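Local atomic coordinates of sensor histidine kinase (Clostridium perfringens, PDB entry 4ONX), a protein that probably detects an extracellular signal through its cache-type sensor domain and relays it to a kinase module that phosphorylates a histidine. Residues A43-S47 with W133-V137; G125-E129 with G150-N154; Q53-S57 with P136-N140. All blocks are in the same frame, centred on the assembly; numbering follows the deposited sequence.

Contact 1 of 3, residues A43-S47 with W133-V137; sequences AFSIS and WFQPV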
loop_
_atom_site.group_PDB
_atom_site.type_symbol
_atom_site.label_atom_id
_atom_site.label_comp_id
_atom_site.label_asym_id
_atom_site.label_seq_id
_atom_site.Cartn_x
_atom_site.Cartn_y
_atom_site.Cartn_z
ATOM N N ALA E 43 -26.009 3.517 -3.087
ATOM C CA ALA E 43 -26.224 3.337 -1.659
ATOM C C ALA E 43 -26.840 1.986 -1.372
ATOM O O ALA E 43 -26.498 1.331 -0.399
ATOM C CB ALA E 43 -27.121 4.440 -1.121
ATOM N N PHE E 44 -27.759 1.577 -2.225
ATOM C CA PHE E 44 -28.425 0.317 -2.028
ATOM C C PHE E 44 -27.431 -0.813 -2.151
ATOM O O PHE E 44 -27.361 -1.703 -1.300
ATOM C CB PHE E 44 -29.561 0.154 -3.036
ATOM C CG PHE E 44 -30.240 -1.179 -2.957
ATOM C CD1 PHE E 44 -31.132 -1.452 -1.932
ATOM C CD2 PHE E 44 -29.977 -2.168 -3.897
ATOM C CE1 PHE E 44 -31.749 -2.689 -1.846
ATOM C CE2 PHE E 44 -30.590 -3.405 -3.818
ATOM C CZ PHE E 44 -31.478 -3.667 -2.790
ATOM N N SER E 45 -26.669 -0.778 -3.230
ATOM C CA SER E 45 -25.682 -1.795 -3.476
ATOM C C SER E 45 -24.814 -2.028 -2.252
ATOM O O SER E 45 -24.652 -3.155 -1.787
ATOM C CB SER E 45 -24.823 -1.387 -4.660
ATOM O OG SER E 45 -23.732 -2.268 -4.782
ATOM N N ILE E 46 -24.276 -0.946 -1.717
ATOM C CA ILE E 46 -23.408 -1.038 -0.552
ATOM C C ILE E 46 -24.161 -1.580 0.660
ATOM O O ILE E 46 -23.619 -2.374 1.419
ATOM C CB ILE E 46 -22.773 0.325 -0.227
ATOM C CG1 ILE E 46 -21.908 0.783 -1.402
ATOM C CG2 ILE E 46 -21.911 0.228 1.019
ATOM C CD1 ILE E 46 -21.343 2.176 -1.258
ATOM N N SER E 47 -25.411 -1.160 0.832
ATOM C CA SER E 47 -26.236 -1.615 1.949
ATOM C C SER E 47 -26.430 -3.127 1.953
ATOM O O SER E 47 -26.539 -3.750 3.009
ATOM C CB SER E 47 -27.606 -0.949 1.864
ATOM O OG SER E 47 -28.543 -1.570 2.729
ATOM N N TRP E 133 -28.773 11.119 -0.378
ATOM C CA TRP E 133 -29.719 10.025 -0.271
ATOM C C TRP E 133 -29.318 9.200 0.922
ATOM O O TRP E 133 -28.173 8.776 1.021
ATOM C CB TRP E 133 -29.712 9.146 -1.518
ATOM C CG TRP E 133 -30.462 7.863 -1.323
ATOM C CD1 TRP E 133 -29.933 6.655 -0.962
ATOM C CD2 TRP E 133 -31.870 7.666 -1.431
ATOM N NE1 TRP E 133 -30.927 5.714 -0.855
ATOM C CE2 TRP E 133 -32.127 6.311 -1.136
ATOM C CE3 TRP E 133 -32.942 8.500 -1.751
ATOM C CZ2 TRP E 133 -33.410 5.776 -1.151
ATOM C CZ3 TRP E 133 -34.219 7.967 -1.770
ATOM C CH2 TRP E 133 -34.443 6.619 -1.471
ATOM N N PHE E 134 -30.259 8.980 1.829
ATOM C CA PHE E 134 -30.006 8.198 3.029
ATOM C C PHE E 134 -30.623 6.820 2.900
ATOM O O PHE E 134 -31.784 6.678 2.545
ATOM C CB PHE E 134 -30.557 8.912 4.261
ATOM C CG PHE E 134 -29.817 10.177 4.614
ATOM C CD1 PHE E 134 -30.064 11.360 3.934
ATOM C CD2 PHE E 134 -28.885 10.184 5.645
ATOM C CE1 PHE E 134 -29.386 12.523 4.263
ATOM C CE2 PHE E 134 -28.206 11.345 5.979
ATOM C CZ PHE E 134 -28.461 12.518 5.287
ATOM N N GLN E 135 -29.832 5.813 3.232
ATOM C CA GLN E 135 -30.221 4.425 3.113
ATOM C C GLN E 135 -29.860 3.707 4.391
ATOM O O GLN E 135 -28.688 3.669 4.759
ATOM C CB GLN E 135 -29.416 3.804 1.971
ATOM C CG GLN E 135 -29.706 2.344 1.671
ATOM C CD GLN E 135 -31.005 2.139 0.932
ATOM O OE1 GLN E 135 -31.503 3.044 0.266
ATOM N NE2 GLN E 135 -31.552 0.939 1.034
ATOM N N PRO E 136 -30.846 3.118 5.077
ATOM C CA PRO E 136 -30.520 2.398 6.305
ATOM C C PRO E 136 -29.796 1.099 5.990
ATOM O O PRO E 136 -29.832 0.648 4.849
ATOM C CB PRO E 136 -31.892 2.103 6.906
ATOM C CG PRO E 136 -32.790 2.009 5.728
ATOM C CD PRO E 136 -32.276 3.020 4.745
ATOM N N VAL E 137 -29.133 0.522 6.986
ATOM C CA VAL E 137 -28.425 -0.738 6.820
ATOM C C VAL E 137 -28.930 -1.711 7.865
ATOM O O VAL E 137 -28.978 -1.382 9.050
ATOM C CB VAL E 137 -26.913 -0.583 6.998
ATOM C CG1 VAL E 137 -26.229 -1.931 6.807
ATOM C CG2 VAL E 137 -26.360 0.429 6.010
#
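Ala43 meets the edge of the Trp133 indole, near the ring plane. Ala43 CB lies 3.6 Å from Trp133 CD1. The same methyl also touches Gln135 CB, so it rests against both side chains. Trp133 and Gln135 are tied together in turn. Trp133 NE1 gives a hydrogen bond of 3.0 Å to Gln135 OE1, in the carbonyl plane and on a lone pair. The acceptor stays close to the indole plane, and the bond fixes the turn of the amide. Gln135 bends at chi2 (76°), which sends its amide back to the indole and its NE2 to the rim of Phe44. Gln135 NE2 comes within 3.8 Å of Phe44 CD1, in the ring plane, with amide and ring nearly perpendicular (88°). One turn further on, Ser47 CB packs on Gln135 CG. Ser47 OG makes a weak hydrogen bond of 3.3 Å to Pro136 O. Strand 129-139 also pairs with a strand of the second subunit through Trp133 and Phe134. The axes of the helix and strand segments run almost parallel, 13° apart. This is the N-terminal helix laid along the antiparallel sheet of a single cache domain, a PAS-like fold.

Contact 2 of 3, residues G125-E129 with G150-N154; sequences GSMGE and GKYYN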
loop_
_atom_site.group_PDB
_atom_site.type_symbol
_atom_site.label_atom_id
_atom_site.label_comp_id
_atom_site.label_asym_id
_atom_site.label_seq_id
_atom_site.Cartn_x
_atom_site.Cartn_y
_atom_site.Cartn_z
ATOM N N GLY E 125 -21.928 29.666 5.769
ATOM C CA GLY E 125 -21.679 28.239 5.701
ATOM C C GLY E 125 -20.733 27.706 4.639
ATOM O O GLY E 125 -19.542 27.583 4.902
ATOM N N SER E 126 -21.257 27.438 3.432
ATOM C CA SER E 126 -20.484 26.766 2.330
ATOM C C SER E 126 -20.002 27.539 1.048
ATOM O O SER E 126 -18.800 27.649 0.849
ATOM C CB SER E 126 -21.206 25.440 1.953
ATOM O OG SER E 126 -20.831 24.966 0.684
HETATM N N MSE E 127 -20.855 27.963 0.117
HETATM C CA MSE E 127 -22.285 27.764 0.133
HETATM C C MSE E 127 -22.515 26.716 -0.974
HETATM O O MSE E 127 -21.734 25.755 -1.065
HETATM C CB MSE E 127 -22.978 29.145 0.173
HETATM C CG MSE E 127 -23.141 30.012 -1.031
HETATM SE SE MSE E 127 -24.254 31.541 -0.447
HETATM C CE MSE E 127 -25.722 31.500 -1.776
ATOM N N GLY E 128 -23.484 26.889 -1.873
ATOM C CA GLY E 128 -23.807 25.834 -2.847
ATOM C C GLY E 128 -24.780 24.899 -2.168
ATOM O O GLY E 128 -25.258 25.167 -1.064
ATOM N N GLU E 129 -25.056 23.779 -2.812
ATOM C CA GLU E 129 -26.039 22.855 -2.309
ATOM C C GLU E 129 -25.581 21.439 -2.553
ATOM O O GLU E 129 -24.836 21.183 -3.494
ATOM C CB GLU E 129 -27.335 23.165 -3.053
ATOM C CG GLU E 129 -28.589 22.478 -2.551
ATOM C CD GLU E 129 -29.843 22.965 -3.271
ATOM O OE1 GLU E 129 -30.936 22.437 -2.983
ATOM O OE2 GLU E 129 -29.746 23.877 -4.123
ATOM N N GLY E 150 -24.017 11.372 -1.715
ATOM C CA GLY E 150 -24.421 12.658 -2.247
ATOM C C GLY E 150 -23.567 13.260 -3.338
ATOM O O GLY E 150 -22.438 12.824 -3.600
ATOM N N LYS E 151 -24.133 14.276 -3.970
ATOM C CA LYS E 151 -23.467 15.010 -5.026
ATOM C C LYS E 151 -23.526 16.472 -4.658
ATOM O O LYS E 151 -24.541 16.942 -4.151
ATOM C CB LYS E 151 -24.180 14.810 -6.360
ATOM C CG LYS E 151 -23.537 15.567 -7.510
ATOM C CD LYS E 151 -24.375 15.456 -8.763
ATOM C CE LYS E 151 -23.777 16.236 -9.919
ATOM N NZ LYS E 151 -22.492 15.645 -10.372
ATOM N N TYR E 152 -22.448 17.195 -4.931
ATOM C CA TYR E 152 -22.387 18.607 -4.625
ATOM C C TYR E 152 -22.643 19.448 -5.861
ATOM O O TYR E 152 -22.235 19.087 -6.962
ATOM C CB TYR E 152 -21.028 18.974 -4.015
ATOM C CG TYR E 152 -20.875 20.466 -3.765
ATOM C CD1 TYR E 152 -21.447 21.068 -2.646
ATOM C CD2 TYR E 152 -20.175 21.275 -4.659
ATOM C CE1 TYR E 152 -21.326 22.433 -2.425
ATOM C CE2 TYR E 152 -20.043 22.641 -4.439
ATOM C CZ TYR E 152 -20.622 23.218 -3.322
ATOM O OH TYR E 152 -20.500 24.576 -3.095
ATOM N N TYR E 153 -23.331 20.571 -5.656
ATOM C CA TYR E 153 -23.631 21.533 -6.706
ATOM C C TYR E 153 -23.159 22.908 -6.227
ATOM O O TYR E 153 -23.398 23.304 -5.074
ATOM C CB TYR E 153 -25.126 21.565 -7.012
ATOM C CG TYR E 153 -25.710 20.286 -7.605
ATOM C CD1 TYR E 153 -25.688 20.057 -8.975
ATOM C CD2 TYR E 153 -26.328 19.339 -6.798
ATOM C CE1 TYR E 153 -26.239 18.907 -9.522
ATOM C CE2 TYR E 153 -26.884 18.186 -7.336
ATOM C CZ TYR E 153 -26.841 17.972 -8.698
ATOM O OH TYR E 153 -27.398 16.818 -9.233
ATOM N N ASN E 154 -22.500 23.630 -7.131
ATOM C CA ASN E 154 -21.946 24.950 -6.847
ATOM C C ASN E 154 -23.028 26.008 -6.607
ATOM O O ASN E 154 -23.761 26.390 -7.524
ATOM C CB ASN E 154 -21.045 25.382 -8.009
ATOM C CG ASN E 154 -20.017 24.319 -8.379
ATOM O OD1 ASN E 154 -19.978 23.240 -7.783
ATOM N ND2 ASN E 154 -19.192 24.616 -9.376
#
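Tyr153 N donates to Glu129 O at 2.7 Å, and the donor lies nearly in line with the carbonyl of Glu129. The return bond runs from Glu129 N to Tyr153 O, at 2.8 Å and almost straight (169°). Together they make Glu129 and Tyr153 an antiparallel hydrogen-bonded pair. The two side chains leave the backbone on the same face of the sheet. They then part: the Glu129 chain is extended, while the Tyr153 ring leads away and leaves mainly its CB beside Glu129 O. The Glu129 side chain lies about 4 Å from a bound sulfate ion, probably from the crystallisation liquor.

Tyr152 reaches in the other direction. Its CG is anti to the backbone N (chi1 176°), and the ring reaches along the incoming chain, from Glu129 O to Met127 O. Tyr152 CD1 comes 3.5 Å from Glu129 O. The hydroxyl donates to the carbonyl of Met127, a selenomethionine, at 2.7 Å between Tyr152 OH and Met127 O. The position of Met127 O is doubtful, because Ser126 OG is modelled too close to it; the peptide bond before Met127 is cis. Gly128, at a positive phi of 86°, carries the chain past the hydroxyl and into the ladder.

Segment 125-129 leads from strand 119-123 into strand 129-139, and Glu129 opens its pairing with the end of strand 142-153. Val103 of helix 97-106 packs on Ser126 and Tyr152. Val35 of helix 33-47 touches Tyr153. Lys151 forms a salt bridge with Asp78, and Glu129 also pairs with a strand of the second subunit.

Contact 3 of 3, residues Q53-S57 with P136-N140; sequences QEDLS and PVMYN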
loop_
_atom_site.group_PDB
_atom_site.type_symbol
_atom_site.label_atom_id
_atom_site.label_comp_id
_atom_site.label_asym_id
_atom_site.label_seq_id
_atom_site.Cartn_x
_atom_site.Cartn_y
_atom_site.Cartn_z
ATOM N N GLN E 53 -22.568 -5.061 6.435
ATOM C CA GLN E 53 -23.552 -5.229 7.491
ATOM C C GLN E 53 -22.891 -5.719 8.769
ATOM O O GLN E 53 -23.091 -5.139 9.835
ATOM C CB GLN E 53 -24.639 -6.195 7.026
ATOM C CG GLN E 53 -25.395 -5.662 5.818
ATOM C CD GLN E 53 -26.285 -6.686 5.160
ATOM O OE1 GLN E 53 -26.268 -7.860 5.513
ATOM N NE2 GLN E 53 -27.062 -6.243 4.182
ATOM N N GLU E 54 -22.093 -6.777 8.656
ATOM C CA GLU E 54 -21.399 -7.337 9.814
ATOM C C GLU E 54 -20.501 -6.302 10.464
ATOM O O GLU E 54 -20.454 -6.189 11.684
ATOM C CB GLU E 54 -20.559 -8.549 9.415
ATOM C CG GLU E 54 -21.371 -9.747 8.955
ATOM C CD GLU E 54 -20.507 -10.925 8.525
ATOM O OE1 GLU E 54 -20.881 -11.604 7.548
ATOM O OE2 GLU E 54 -19.446 -11.167 9.145
ATOM N N ASP E 55 -19.801 -5.537 9.641
ATOM C CA ASP E 55 -18.884 -4.531 10.151
ATOM C C ASP E 55 -19.585 -3.498 11.020
ATOM O O ASP E 55 -19.099 -3.168 12.095
ATOM C CB ASP E 55 -18.132 -3.859 9.003
ATOM C CG ASP E 55 -17.205 -2.770 9.481
ATOM O OD1 ASP E 55 -17.698 -1.698 9.878
ATOM O OD2 ASP E 55 -15.978 -2.972 9.422
ATOM N N LEU E 56 -20.727 -2.996 10.566
ATOM C CA LEU E 56 -21.461 -2.010 11.345
ATOM C C LEU E 56 -21.977 -2.611 12.634
ATOM O O LEU E 56 -22.017 -1.942 13.667
ATOM C CB LEU E 56 -22.609 -1.418 10.539
ATOM C CG LEU E 56 -22.160 -0.544 9.369
ATOM C CD1 LEU E 56 -23.365 -0.081 8.567
ATOM C CD2 LEU E 56 -21.351 0.644 9.871
ATOM N N SER E 57 -22.377 -3.873 12.574
ATOM C CA SER E 57 -22.862 -4.571 13.750
ATOM C C SER E 57 -21.747 -4.687 14.793
ATOM O O SER E 57 -21.905 -4.234 15.917
ATOM C CB SER E 57 -23.368 -5.954 13.360
ATOM O OG SER E 57 -23.728 -6.699 14.502
ATOM N N PRO E 136 -30.846 3.118 5.077
ATOM C CA PRO E 136 -30.520 2.398 6.305
ATOM C C PRO E 136 -29.796 1.099 5.990
ATOM O O PRO E 136 -29.832 0.648 4.849
ATOM C CB PRO E 136 -31.892 2.103 6.906
ATOM C CG PRO E 136 -32.790 2.009 5.728
ATOM C CD PRO E 136 -32.276 3.020 4.745
ATOM N N VAL E 137 -29.133 0.522 6.986
ATOM C CA VAL E 137 -28.425 -0.738 6.820
ATOM C C VAL E 137 -28.930 -1.711 7.865
ATOM O O VAL E 137 -28.978 -1.382 9.050
ATOM C CB VAL E 137 -26.913 -0.583 6.998
ATOM C CG1 VAL E 137 -26.229 -1.931 6.807
ATOM C CG2 VAL E 137 -26.360 0.429 6.010
HETATM N N MSE E 138 -29.259 -2.920 7.418
HETATM C CA MSE E 138 -29.817 -3.948 8.288
HETATM C C MSE E 138 -28.989 -5.195 8.361
HETATM O O MSE E 138 -28.381 -5.613 7.377
HETATM C CB MSE E 138 -31.163 -4.372 7.712
HETATM C CG MSE E 138 -31.959 -3.200 7.151
HETATM SE SE MSE E 138 -32.775 -2.205 8.629
HETATM C CE MSE E 138 -34.304 -1.426 7.653
ATOM N N TYR E 139 -28.980 -5.818 9.531
ATOM C CA TYR E 139 -28.255 -7.064 9.727
ATOM C C TYR E 139 -29.079 -7.977 10.611
ATOM O O TYR E 139 -29.532 -7.565 11.678
ATOM C CB TYR E 139 -26.893 -6.807 10.361
ATOM C CG TYR E 139 -26.061 -8.056 10.520
ATOM C CD1 TYR E 139 -25.556 -8.720 9.406
ATOM C CD2 TYR E 139 -25.748 -8.555 11.778
ATOM C CE1 TYR E 139 -24.787 -9.862 9.542
ATOM C CE2 TYR E 139 -24.974 -9.691 11.926
ATOM C CZ TYR E 139 -24.497 -10.343 10.804
ATOM O OH TYR E 139 -23.725 -11.472 10.946
ATOM N N ASN E 140 -29.312 -9.202 10.150
ATOM C CA ASN E 140 -30.104 -10.155 10.934
ATOM C C ASN E 140 -31.440 -9.509 11.363
ATOM O O ASN E 140 -31.884 -9.697 12.494
ATOM C CB ASN E 140 -29.342 -10.657 12.243
ATOM C CG ASN E 140 -29.917 -11.961 12.796
ATOM O OD1 ASN E 140 -30.846 -12.523 12.226
ATOM N ND2 ASN E 140 -29.350 -12.455 13.900
#
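Tyr139 lays one face of its ring over the backbone of helix 50-58 at Glu54, whose CA stands 4.2 Å above the ring plane, offset toward the rim. Glu54 CG follows the ring outward and meets Tyr139 CE1 at 3.5 Å. The carboxylate itself is turned 42° from the ring. Gln53 CB comes obliquely to the inner part of the ring, 3.6 Å from Tyr139 CD1. Across the ring, Ser57 CB lies 3.9 Å from Tyr139 CD2. The ring therefore spans one helical turn, from Gln53 to Ser57. Tyr139 CG is anti to the backbone N (chi1 -177°), which stands the ring up from the strand against the helix.

Gln53 is extended beyond CG and reaches across the strand backbone at Met138. Gln53 CD comes 3.2 Å from Met138 O, but no hydrogen bond forms there. The NE2 goes instead to Ser47 O, at the end of the preceding helix. Deeper in, Leu56 CD1 packs on Val137 CG1 at 3.8 Å, the two side chains crossing at about a right angle. Leu56 also touches Val84 and Val144, so this apolar end joins the core over the sheet.

The helix and strand segments cross at -89°. The short second helix, set across the end of strand 129-139, the outermost strand of this chain's sheet on that side, packs on one face of the antiparallel sheet, as in the PAS-like fold of single cache domains.

Contacts 1 and 3 are neighbours, with centres 11 Å apart. They share Pro136 and Val137 of strand 129-139, so two successive helices are fixed to one strand. A probable hydrogen bond of 2.8 Å from Gln53 NE2 to Ser47 O joins them directly. Contact 2 lies on the other side of the chain's centre, at the opposite end of the same strand. Its centre is 21 Å from contact 1 and 29 Å from contact 3, with nearest atoms about 13 Å from the latter. Contacts 1 and 2 both reach the second subunit. The zinc ion is bound by Glu67 and His71, which belong to none of the three contacts.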